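Long-range contact in motility-associated killing factor MakB (Vibrio cholerae serotype O1, PDB 6W1W), which probably serves as one component of a three-part cytotoxin that resembles the alpha-pore-forming toxins: residues A[128-139]-A[266-277]. Residues are numbered along the deposited sequence; the frame is centred on the assembly and turned at random.
Sequences FTKSYNQAKNAE and LSNMSEEFLKID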
ATOM      1  N   PHE A 128       0.975   0.406  12.111  1.00121.21           N
ATOM      2  CA  PHE A 128       1.852   0.414  10.943  1.00130.28           C
ATOM      3  C   PHE A 128       3.291   0.738  11.326  1.00123.92           C
ATOM      4  O   PHE A 128       4.231   0.165  10.763  1.00125.26           O
ATOM      5  CB  PHE A 128       1.337   1.408   9.904  1.00131.65           C
ATOM      6  CG  PHE A 128       0.105   0.940   9.176  1.00132.26           C
ATOM      7  CD1 PHE A 128      -0.745   1.846   8.562  1.00125.94           C
ATOM      8  CD2 PHE A 128      -0.204  -0.410   9.110  1.00131.66           C
ATOM      9  CE1 PHE A 128      -1.882   1.415   7.899  1.00117.88           C
ATOM     10  CE2 PHE A 128      -1.339  -0.852   8.446  1.00112.27           C
ATOM     11  CZ  PHE A 128      -2.181   0.062   7.840  1.00111.37           C
ATOM     12  N   THR A 129       3.487   1.646  12.284  1.00115.93           N
ATOM     13  CA  THR A 129       4.841   1.988  12.704  1.00126.01           C
ATOM     14  C   THR A 129       5.555   0.783  13.301  1.00119.81           C
ATOM     15  O   THR A 129       6.784   0.676  13.209  1.00120.69           O
ATOM     16  CB  THR A 129       4.807   3.143  13.707  1.00126.04           C
ATOM     17  OG1 THR A 129       3.961   4.186  13.207  1.00131.87           O
ATOM     18  CG2 THR A 129       6.205   3.708  13.917  1.00118.94           C
ATOM     19  N   LYS A 130       4.808  -0.144  13.899  1.00107.55           N
ATOM     20  CA  LYS A 130       5.435  -1.347  14.427  1.00113.74           C
ATOM     21  C   LYS A 130       5.753  -2.339  13.314  1.00120.29           C
ATOM     22  O   LYS A 130       6.855  -2.899  13.274  1.00129.33           O
ATOM     23  CB  LYS A 130       4.540  -1.983  15.491  1.00113.28           C
ATOM     24  CG  LYS A 130       5.265  -2.987  16.370  1.00123.75           C
ATOM     25  CD  LYS A 130       4.327  -3.628  17.373  1.00127.91           C
ATOM     26  CE  LYS A 130       3.174  -4.319  16.668  1.00124.62           C
ATOM     27  NZ  LYS A 130       2.294  -5.062  17.612  1.00126.57           N
ATOM     28  N   SER A 131       4.815  -2.548  12.388  1.00114.89           N
ATOM     29  CA  SER A 131       5.052  -3.461  11.274  1.00116.18           C
ATOM     30  C   SER A 131       6.094  -2.931  10.294  1.00113.64           C
ATOM     31  O   SER A 131       6.710  -3.724   9.570  1.00106.24           O
ATOM     32  CB  SER A 131       3.742  -3.741  10.543  1.00116.10           C
ATOM     33  OG  SER A 131       3.101  -2.534  10.181  1.00129.87           O
ATOM     34  N   TYR A 132       6.306  -1.614  10.246  1.00 98.36           N
ATOM     35  CA  TYR A 132       7.411  -1.087   9.452  1.00 96.83           C
ATOM     36  C   TYR A 132       8.749  -1.542  10.023  1.00108.08           C
ATOM     37  O   TYR A 132       9.591  -2.098   9.305  1.00107.08           O
ATOM     38  CB  TYR A 132       7.351   0.442   9.385  1.00102.35           C
ATOM     39  CG  TYR A 132       8.614   1.073   8.828  1.00105.98           C
ATOM     40  CD1 TYR A 132       8.889   1.040   7.464  1.00102.89           C
ATOM     41  CD2 TYR A 132       9.532   1.697   9.667  1.00107.59           C
ATOM     42  CE1 TYR A 132      10.041   1.610   6.952  1.00102.65           C
ATOM     43  CE2 TYR A 132      10.687   2.270   9.164  1.00107.47           C
ATOM     44  CZ  TYR A 132      10.936   2.223   7.807  1.00114.37           C
ATOM     45  OH  TYR A 132      12.081   2.791   7.303  1.00115.80           O
ATOM     46  N   ASN A 133       8.956  -1.321  11.326  1.00116.03           N
ATOM     47  CA  ASN A 133      10.203  -1.730  11.965  1.00112.95           C
ATOM     48  C   ASN A 133      10.359  -3.244  11.963  1.00104.36           C
ATOM     49  O   ASN A 133      11.481  -3.755  11.860  1.00 85.16           O
ATOM     50  CB  ASN A 133      10.263  -1.193  13.396  1.00123.31           C
ATOM     51  CG  ASN A 133      10.309   0.323  13.454  1.00128.23           C
ATOM     52  OD1 ASN A 133       9.464   0.959  14.089  1.00125.33           O
ATOM     53  ND2 ASN A 133      11.304   0.911  12.799  1.00124.84           N
ATOM     54  N   GLN A 134       9.248  -3.972  12.077  1.00 92.10           N
ATOM     55  CA  GLN A 134       9.299  -5.424  11.964  1.00 96.85           C
ATOM     56  C   GLN A 134       9.751  -5.851  10.573  1.00102.41           C
ATOM     57  O   GLN A 134      10.629  -6.710  10.430  1.00108.65           O
ATOM     58  CB  GLN A 134       7.932  -6.016  12.312  1.00105.50           C
ATOM     59  CG  GLN A 134       7.679  -6.085  13.803  1.00108.47           C
ATOM     60  CD  GLN A 134       8.875  -6.656  14.537  1.00124.02           C
ATOM     61  OE1 GLN A 134       9.621  -5.934  15.203  1.00120.71           O
ATOM     62  NE2 GLN A 134       9.079  -7.961  14.397  1.00120.31           N
ATOM     63  N   ALA A 135       9.169  -5.243   9.531  1.00101.91           N
ATOM     64  CA  ALA A 135       9.586  -5.540   8.163  1.00105.24           C
ATOM     65  C   ALA A 135      11.024  -5.102   7.918  1.00 99.94           C
ATOM     66  O   ALA A 135      11.780  -5.788   7.219  1.00 91.30           O
ATOM     67  CB  ALA A 135       8.639  -4.868   7.172  1.00 94.18           C
ATOM     68  N   LYS A 136      11.426  -3.964   8.491  1.00 92.15           N
ATOM     69  CA  LYS A 136      12.813  -3.528   8.375  1.00105.56           C
ATOM     70  C   LYS A 136      13.768  -4.479   9.089  1.00106.10           C
ATOM     71  O   LYS A 136      14.915  -4.643   8.658  1.00103.24           O
ATOM     72  CB  LYS A 136      12.960  -2.108   8.920  1.00113.48           C
ATOM     73  CG  LYS A 136      12.441  -1.041   7.974  1.00110.01           C
ATOM     74  CD  LYS A 136      13.122  -1.183   6.628  1.00111.39           C
ATOM     75  CE  LYS A 136      12.331  -0.526   5.519  1.00112.20           C
ATOM     76  NZ  LYS A 136      12.854  -0.930   4.186  1.00114.63           N
ATOM     77  N   ASN A 137      13.317  -5.116  10.172  1.00104.57           N
ATOM     78  CA  ASN A 137      14.177  -6.054  10.889  1.00115.34           C
ATOM     79  C   ASN A 137      14.426  -7.314  10.066  1.00110.03           C
ATOM     80  O   ASN A 137      15.579  -7.703   9.843  1.00105.14           O
ATOM     81  CB  ASN A 137      13.560  -6.415  12.242  1.00130.01           C
ATOM     82  CG  ASN A 137      14.092  -5.557  13.380  1.00129.66           C
ATOM     83  OD1 ASN A 137      15.142  -4.919  13.260  1.00125.63           O
ATOM     84  ND2 ASN A 137      13.372  -5.553  14.503  1.00113.93           N
ATOM     85  N   ALA A 138      13.354  -7.973   9.615  1.00102.07           N
ATOM     86  CA  ALA A 138      13.518  -9.214   8.863  1.00 98.16           C
ATOM     87  C   ALA A 138      14.238  -8.980   7.543  1.00112.97           C
ATOM     88  O   ALA A 138      14.879  -9.898   7.017  1.00128.60           O
ATOM     89  CB  ALA A 138      12.162  -9.871   8.615  1.00 94.56           C
ATOM     90  N   GLU A 139      14.145  -7.768   6.989  1.00102.88           N
ATOM     91  CA  GLU A 139      14.890  -7.454   5.775  1.00106.08           C
ATOM     92  C   GLU A 139      16.390  -7.429   6.044  1.00106.65           C
ATOM     93  O   GLU A 139      17.169  -8.066   5.325  1.00106.80           O
ATOM     94  CB  GLU A 139      14.422  -6.116   5.198  1.00108.40           C
ATOM     95  CG  GLU A 139      13.184  -6.212   4.309  1.00105.74           C
ATOM     96  CD  GLU A 139      12.559  -4.855   4.029  1.00101.37           C
ATOM     97  OE1 GLU A 139      13.286  -3.841   4.097  1.00 94.07           O
ATOM     98  OE2 GLU A 139      11.340  -4.802   3.760  1.00 92.68           O
ATOM     99  N   LEU A 266      12.304  -5.239  -2.001  1.00112.95           N
ATOM    100  CA  LEU A 266      11.566  -5.279  -0.742  1.00 94.36           C
ATOM    101  C   LEU A 266      11.909  -4.082   0.136  1.00 90.44           C
ATOM    102  O   LEU A 266      11.018  -3.463   0.728  1.00 93.05           O
ATOM    103  CB  LEU A 266      11.859  -6.582  -0.001  1.00 77.62           C
ATOM    104  CG  LEU A 266      11.231  -7.866  -0.543  1.00 90.27           C
ATOM    105  CD1 LEU A 266      11.663  -9.073   0.280  1.00 75.95           C
ATOM    106  CD2 LEU A 266       9.720  -7.752  -0.569  1.00 82.00           C
ATOM    107  N   SER A 267      13.198  -3.740   0.230  1.00 85.61           N
ATOM    108  CA  SER A 267      13.595  -2.556   0.989  1.00 93.34           C
ATOM    109  C   SER A 267      12.911  -1.304   0.458  1.00112.29           C
ATOM    110  O   SER A 267      12.370  -0.509   1.235  1.00118.12           O
ATOM    111  CB  SER A 267      15.116  -2.390   0.957  1.00113.23           C
ATOM    112  OG  SER A 267      15.741  -3.155   1.974  1.00143.47           O
ATOM    113  N   ASN A 268      12.917  -1.112  -0.864  1.00117.43           N
ATOM    114  CA  ASN A 268      12.275   0.068  -1.431  1.00113.98           C
ATOM    115  C   ASN A 268      10.762  -0.000  -1.296  1.00 95.10           C
ATOM    116  O   ASN A 268      10.111   1.031  -1.086  1.00 92.96           O
ATOM    117  CB  ASN A 268      12.668   0.234  -2.897  1.00121.97           C
ATOM    118  CG  ASN A 268      14.135   0.564  -3.071  1.00133.57           C
ATOM    119  OD1 ASN A 268      14.848  -0.104  -3.818  1.00133.85           O
ATOM    120  ND2 ASN A 268      14.595   1.604  -2.384  1.00142.11           N
ATOM    121  N   MET A 269      10.191  -1.199  -1.420  1.00 87.83           N
ATOM    122  CA  MET A 269       8.758  -1.358  -1.211  1.00 87.23           C
ATOM    123  C   MET A 269       8.366  -0.983   0.212  1.00112.52           C
ATOM    124  O   MET A 269       7.330  -0.340   0.427  1.00102.04           O
ATOM    125  CB  MET A 269       8.342  -2.795  -1.518  1.00 81.47           C
ATOM    126  CG  MET A 269       6.951  -2.956  -2.109  1.00 92.31           C
ATOM    127  SD  MET A 269       6.675  -4.649  -2.702  1.00112.11           S
ATOM    128  CE  MET A 269       8.261  -5.033  -3.452  1.00 79.61           C
ATOM    129  N   SER A 270       9.179  -1.382   1.200  1.00120.32           N
ATOM    130  CA  SER A 270       8.849  -1.098   2.592  1.00104.33           C
ATOM    131  C   SER A 270       8.931   0.387   2.905  1.00102.27           C
ATOM    132  O   SER A 270       8.204   0.869   3.779  1.00105.63           O
ATOM    133  CB  SER A 270       9.772  -1.874   3.531  1.00104.47           C
ATOM    134  OG  SER A 270       9.464  -3.256   3.521  1.00117.29           O
ATOM    135  N   GLU A 271       9.797   1.134   2.210  1.00 97.28           N
ATOM    136  CA  GLU A 271       9.901   2.566   2.473  1.00107.66           C
ATOM    137  C   GLU A 271       8.638   3.330   2.095  1.00110.41           C
ATOM    138  O   GLU A 271       8.542   4.521   2.408  1.00108.86           O
ATOM    139  CB  GLU A 271      11.109   3.157   1.745  1.00102.52           C
ATOM    140  CG  GLU A 271      12.438   2.481   2.062  1.00120.34           C
ATOM    141  CD  GLU A 271      12.850   2.590   3.527  1.00137.41           C
ATOM    142  OE1 GLU A 271      12.277   3.419   4.267  1.00136.16           O
ATOM    143  OE2 GLU A 271      13.767   1.844   3.937  1.00135.93           O
ATOM    144  N   GLU A 272       7.676   2.684   1.433  1.00105.62           N
ATOM    145  CA  GLU A 272       6.368   3.286   1.219  1.00120.46           C
ATOM    146  C   GLU A 272       5.516   3.274   2.480  1.00134.40           C
ATOM    147  O   GLU A 272       4.511   3.993   2.532  1.00145.34           O
ATOM    148  CB  GLU A 272       5.636   2.567   0.081  1.00135.46           C
ATOM    149  CG  GLU A 272       6.394   2.581  -1.250  1.00150.76           C
ATOM    150  CD  GLU A 272       6.715   3.988  -1.740  1.00139.10           C
ATOM    151  OE1 GLU A 272       5.788   4.823  -1.812  1.00125.57           O
ATOM    152  OE2 GLU A 272       7.897   4.259  -2.042  1.00128.44           O
ATOM    153  N   PHE A 273       5.894   2.482   3.489  1.00128.77           N
ATOM    154  CA  PHE A 273       5.236   2.564   4.789  1.00126.00           C
ATOM    155  C   PHE A 273       5.426   3.938   5.419  1.00123.96           C
ATOM    156  O   PHE A 273       4.516   4.457   6.077  1.00119.38           O
ATOM    157  CB  PHE A 273       5.782   1.492   5.737  1.00129.16           C
ATOM    158  CG  PHE A 273       5.229   0.112   5.507  1.00130.09           C
ATOM    159  CD1 PHE A 273       5.796  -0.735   4.563  1.00126.97           C
ATOM    160  CD2 PHE A 273       4.167  -0.355   6.266  1.00124.09           C
ATOM    161  CE1 PHE A 273       5.301  -2.013   4.362  1.00129.20           C
ATOM    162  CE2 PHE A 273       3.663  -1.633   6.072  1.00129.02           C
ATOM    163  CZ  PHE A 273       4.232  -2.464   5.116  1.00137.02           C
ATOM    164  N   LEU A 274       6.605   4.541   5.234  1.00111.03           N
ATOM    165  CA  LEU A 274       6.926   5.792   5.913  1.00112.79           C
ATOM    166  C   LEU A 274       6.012   6.938   5.498  1.00125.30           C
ATOM    167  O   LEU A 274       5.901   7.924   6.236  1.00129.79           O
ATOM    168  CB  LEU A 274       8.383   6.176   5.652  1.00111.00           C
ATOM    169  CG  LEU A 274       9.452   5.381   6.407  1.00116.23           C
ATOM    170  CD1 LEU A 274      10.840   5.822   5.978  1.00108.02           C
ATOM    171  CD2 LEU A 274       9.276   5.541   7.908  1.00109.81           C
ATOM    172  N   LYS A 275       5.360   6.838   4.337  1.00130.56           N
ATOM    173  CA  LYS A 275       4.424   7.874   3.922  1.00138.52           C
ATOM    174  C   LYS A 275       3.142   7.845   4.749  1.00139.16           C
ATOM    175  O   LYS A 275       2.426   8.851   4.799  1.00135.39           O
ATOM    176  CB  LYS A 275       4.115   7.724   2.430  1.00146.53           C
ATOM    177  CG  LYS A 275       3.414   8.920   1.788  1.00154.19           C
ATOM    178  CD  LYS A 275       4.380   9.812   1.005  1.00155.15           C
ATOM    179  CE  LYS A 275       5.213  10.711   1.917  1.00151.95           C
ATOM    180  NZ  LYS A 275       4.374  11.635   2.736  1.00138.75           N
ATOM    181  N   ILE A 276       2.845   6.720   5.407  1.00148.01           N
ATOM    182  CA  ILE A 276       1.701   6.665   6.316  1.00143.28           C
ATOM    183  C   ILE A 276       1.906   7.618   7.485  1.00138.82           C
ATOM    184  O   ILE A 276       0.959   8.260   7.955  1.00139.13           O
ATOM    185  CB  ILE A 276       1.464   5.217   6.793  1.00133.92           C
ATOM    186  CG1 ILE A 276       0.428   4.525   5.907  1.00127.82           C
ATOM    187  CG2 ILE A 276       1.031   5.173   8.257  1.00132.97           C
ATOM    188  CD1 ILE A 276      -0.951   5.141   5.992  1.00134.14           C
ATOM    189  N   ASP A 277       3.150   7.754   7.949  1.00135.18           N
ATOM    190  CA  ASP A 277       3.475   8.672   9.036  1.00137.19           C
ATOM    191  C   ASP A 277       3.255  10.137   8.672  1.00136.06           C
ATOM    192  O   ASP A 277       3.552  11.010   9.496  1.00129.12           O
ATOM    193  CB  ASP A 277       4.921   8.451   9.486  1.00139.37           C
ATOM    194  CG  ASP A 277       5.120   7.104  10.156  1.00149.61           C
ATOM    195  OD1 ASP A 277       4.173   6.290  10.149  1.00152.97           O
ATOM    196  OD2 ASP A 277       6.221   6.863  10.697  1.00146.69           O
TER
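Lys136 carries the polar half of this contact between antiparallel neighbours in the elongated helical bundle of an alpha-pore-forming-toxin-like protein: the axes of helix 128-139 and helix 266-270 run at 169°, 10.4 Å apart. Three acceptors surround its ammonium group. NZ of Lys136 lies 2.9 Å from OE2 of Glu271, above that carboxylate's plane, and forms a salt bridge. It also donates to the backbone O of Ser267 (3.0 Å), in the carbonyl plane on a lone pair, although that oxygen already accepts from Glu271 N. The third acceptor is OE1 of Glu139, one helical turn along, approached through its syn lone pair. One cation thus lies between two carboxylates, probably easing their mutual repulsion. CG of Lys136, beside its own backbone N, rests on one face of the Tyr132 ring toward the rim; the bend beyond it at chi2 helps carry NZ to its acceptors.

Leu274 covers the opposite face: its CD2 lies 3.9 Å from the centroid of the Tyr132 ring, 22° off the normal, a CH-pi contact. Tyr132 reaches there with CG anti to the backbone N (chi1 168°), and its hydroxyl donates to OE1 of Glu271 at 3.1 Å, on the syn side, tilted somewhat out of the carboxylate plane. Each oxygen of Glu271 therefore has its own donor. Nearer the backbone, CD1 of Tyr132 packs against CB of Phe273 (3.6 Å), where the chain makes a type I turn from Ser270 to Phe273 in the break between helix 251-270 and helix 276-302.

Further out, Phe273 also touches Ile26 of helix 9-35, and the Phe128 ring meets Phe23 of that helix edge-to-face. Across the contact, CG2 of Ile276 sits 3.8 Å from CD1 of Phe128, at the ring's edge.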